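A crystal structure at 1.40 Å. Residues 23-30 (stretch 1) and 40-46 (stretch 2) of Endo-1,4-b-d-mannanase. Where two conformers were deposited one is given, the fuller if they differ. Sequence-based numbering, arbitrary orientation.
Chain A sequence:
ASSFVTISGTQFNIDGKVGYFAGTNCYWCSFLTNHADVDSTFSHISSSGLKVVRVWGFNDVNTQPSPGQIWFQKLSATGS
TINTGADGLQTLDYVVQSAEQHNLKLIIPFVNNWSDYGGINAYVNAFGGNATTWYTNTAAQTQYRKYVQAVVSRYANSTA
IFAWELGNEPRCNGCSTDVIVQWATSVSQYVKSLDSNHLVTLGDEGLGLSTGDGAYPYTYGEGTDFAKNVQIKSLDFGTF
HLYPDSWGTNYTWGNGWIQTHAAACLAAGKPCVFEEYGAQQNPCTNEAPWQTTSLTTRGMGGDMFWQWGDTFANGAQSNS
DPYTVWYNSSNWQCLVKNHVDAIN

Stretch 1 23-30: GTNCYWCS
Stretch 2 (40-46) STFSHIS

Residues 40-46 form one continuous stretch of α-helix, with phi between -60° and -70° and psi between -30° and -47° throughout. The i to i+4 bonds His 44 N to Ser 40 O (3.1 Å), Ile 45 N to Thr 41 O (3.0 Å) and Ser 46 N to Phe 42 O (3.0 Å) fix its pitch. The other stretch enters as an extended strand at 23-25 (phi/psi -142/-169, -150/161 and -95/131), turns through Cys 26 at -140/70, Tyr 27 at -56/-38 and Trp 28 at -81/-10, and reaches a 3-10 segment at Cys 29 (-60/-34) and Ser 30 (-67/-15).

The register is set by two CA pairs, Thr 24 CA to Ile 45 CA and Cys 29 CA to Thr 41 CA, each 8.2 Å. As the first stretch advances from 24 to 29, its nearest helical partner steps back one turn, from 45 to 41, so the two run in opposing senses. No hydrogen bond crosses between them; the 206 Å² they bury, summed over both sides, rests on side-chain packing.

Thr 41, which has the largest covered area at 41 Å², is the hub. Its CA-to-CB bond points toward the first stretch, and chi1 of -59° (m) accompanies three contacts of its methyl: Thr 41 CG2 lies 3.9 Å from Cys 29 SG, 3.9 Å from Trp 28 CH2 and 4.5 Å from Cys 26 SG. Trp 28 starts sideways, but chi1 of 48° (p) and chi2 of -99° bring the end of its indole nearer the helix, where the methyl meets the ring obliquely.

Cys 29 (39 Å² covered) points toward the helix with chi1 of -84° (m). Its sulfur is bonded to that of Cys 26 (chi1 -174°, t), SG to SG 2.0 Å, and the backbone bond Cys 29 N to Cys 26 O, 3.1 Å, closes the same turn. Cys 29 SG also sits 3.8 Å from Phe 42 CE1 and 5.0 Å from the Phe 42 ring centroid, 67° off the ring normal, an oblique sulfur-aromatic contact. Phe 42 reaches it from a sideways CB through chi1 of -81° (m) and chi2 of 10°.

Ile 45 (37 Å² covered) lies one turn onward. With chi1 of -70° (m) and chi2 of 173° (t), it places CD1 3.9 Å from Thr 24 CG2, a methyl-to-methyl van der Waals contact; Thr 24 points toward the helix with chi1 of -173° (t).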

# COMPACT_ATOMS: atom_id res chain seq x y z
N GLY A 23 2.52 -9.28 -6.88
CA GLY A 23 1.35 -8.37 -7.04
C GLY A 23 1.78 -7.04 -7.71
O GLY A 23 2.90 -6.95 -8.23
N THR A 24 0.88 -6.06 -7.70
CA THR A 24 1.20 -4.75 -8.32
C THR A 24 0.45 -3.62 -7.60
O THR A 24 -0.54 -3.88 -6.90
CB THR A 24 0.80 -4.76 -9.83
OG1 THR A 24 1.27 -3.54 -10.47
CG2 THR A 24 -0.75 -4.80 -10.04
N ASN A 25 0.95 -2.39 -7.79
CA ASN A 25 0.26 -1.20 -7.30
C ASN A 25 -0.62 -0.60 -8.38
O ASN A 25 -0.18 -0.47 -9.56
CB ASN A 25 1.29 -0.07 -6.89
CG ASN A 25 1.93 -0.45 -5.57
OD1 ASN A 25 1.47 -0.14 -4.45
ND2 ASN A 25 3.09 -1.17 -5.60
N CYS A 26 -1.88 -0.30 -8.05
CA CYS A 26 -2.83 0.37 -8.96
C CYS A 26 -3.64 1.38 -8.18
O CYS A 26 -4.84 1.21 -7.86
CB CYS A 26 -3.73 -0.68 -9.63
SG CYS A 26 -4.82 0.14 -10.92
N TYR A 27 -2.99 2.50 -7.75
CA TYR A 27 -3.67 3.46 -6.86
C TYR A 27 -4.96 3.95 -7.49
O TYR A 27 -5.97 4.16 -6.77
CB TYR A 27 -2.75 4.65 -6.41
CG TYR A 27 -2.59 5.74 -7.47
CD1 TYR A 27 -3.55 6.77 -7.55
CD2 TYR A 27 -1.51 5.74 -8.33
CE1 TYR A 27 -3.41 7.74 -8.57
CE2 TYR A 27 -1.35 6.71 -9.32
CZ TYR A 27 -2.32 7.70 -9.39
OH TYR A 27 -2.17 8.70 -10.38
N TRP A 28 -4.87 4.13 -8.81
CA TRP A 28 -5.89 4.86 -9.58
C TRP A 28 -7.10 3.99 -9.90
O TRP A 28 -8.19 4.49 -10.29
CB TRP A 28 -5.20 5.39 -10.88
CG TRP A 28 -4.39 4.37 -11.64
CD1 TRP A 28 -3.02 4.22 -11.58
CD2 TRP A 28 -4.85 3.33 -12.58
NE1 TRP A 28 -2.62 3.13 -12.39
CE2 TRP A 28 -3.73 2.60 -13.01
CE3 TRP A 28 -6.13 2.95 -13.09
CZ2 TRP A 28 -3.76 1.55 -13.96
CZ3 TRP A 28 -6.17 1.86 -13.99
CH2 TRP A 28 -5.00 1.20 -14.40
N CYS A 29 -6.98 2.67 -9.64
CA CYS A 29 -8.12 1.79 -9.88
C CYS A 29 -9.35 2.18 -9.05
O CYS A 29 -10.54 2.13 -9.45
CB CYS A 29 -7.64 0.33 -9.46
SG CYS A 29 -6.68 -0.62 -10.78
N SER A 30 -9.07 2.72 -7.82
CA SER A 30 -10.16 3.14 -6.91
C SER A 30 -10.99 4.33 -7.38
O SER A 30 -12.05 4.56 -6.78
CB SER A 30 -9.52 3.66 -5.54
OG SER A 30 -8.77 2.54 -5.04
N SER A 40 -11.79 -4.58 -17.11
CA SER A 40 -10.72 -4.96 -18.05
C SER A 40 -9.36 -4.93 -17.38
O SER A 40 -8.52 -5.81 -17.62
CB SER A 40 -10.76 -4.09 -19.33
OG SER A 40 -10.65 -2.70 -19.06
N THR A 41 -9.11 -3.97 -16.50
CA THR A 41 -7.81 -3.87 -15.82
C THR A 41 -7.60 -5.09 -14.90
O THR A 41 -6.52 -5.73 -14.92
CB THR A 41 -7.78 -2.57 -15.00
OG1 THR A 41 -7.98 -1.43 -15.90
CG2 THR A 41 -6.42 -2.38 -14.29
N PHE A 42 -8.62 -5.45 -14.10
CA PHE A 42 -8.47 -6.63 -13.22
C PHE A 42 -8.43 -7.92 -14.01
O PHE A 42 -7.71 -8.88 -13.58
CB PHE A 42 -9.57 -6.62 -12.13
CG PHE A 42 -9.28 -5.72 -10.97
CD1 PHE A 42 -8.24 -4.79 -10.91
CD2 PHE A 42 -10.09 -5.85 -9.83
CE1 PHE A 42 -7.97 -4.02 -9.75
CE2 PHE A 42 -9.85 -5.09 -8.71
CZ PHE A 42 -8.79 -4.16 -8.66
N SER A 43 -9.09 -8.00 -15.17
CA SER A 43 -8.92 -9.21 -16.02
C SER A 43 -7.47 -9.37 -16.42
O SER A 43 -6.84 -10.44 -16.36
CB SER A 43 -9.88 -9.13 -17.26
OG SER A 43 -9.69 -10.32 -18.09
N HIS A 44 -6.77 -8.29 -16.82
CA HIS A 44 -5.37 -8.34 -17.26
C HIS A 44 -4.40 -8.67 -16.13
O HIS A 44 -3.44 -9.44 -16.30
CB HIS A 44 -5.00 -6.96 -17.86
CG HIS A 44 -5.83 -6.58 -19.04
ND1 HIS A 44 -5.89 -5.26 -19.44
CD2 HIS A 44 -6.62 -7.26 -19.93
CE1 HIS A 44 -6.70 -5.11 -20.49
NE2 HIS A 44 -7.16 -6.32 -20.82
N ILE A 45 -4.65 -8.06 -14.94
CA ILE A 45 -3.77 -8.40 -13.77
C ILE A 45 -3.95 -9.88 -13.39
O ILE A 45 -2.94 -10.57 -13.19
CB ILE A 45 -4.17 -7.47 -12.58
CG1 ILE A 45 -3.75 -6.04 -12.90
CG2 ILE A 45 -3.57 -7.93 -11.25
CD1 ILE A 45 -4.23 -5.00 -11.86
N SER A 46 -5.18 -10.40 -13.35
CA SER A 46 -5.40 -11.80 -13.00
C SER A 46 -4.83 -12.75 -14.06
O SER A 46 -4.15 -13.74 -13.70
CB SER A 46 -6.86 -12.01 -12.71
OG SER A 46 -7.16 -13.42 -12.57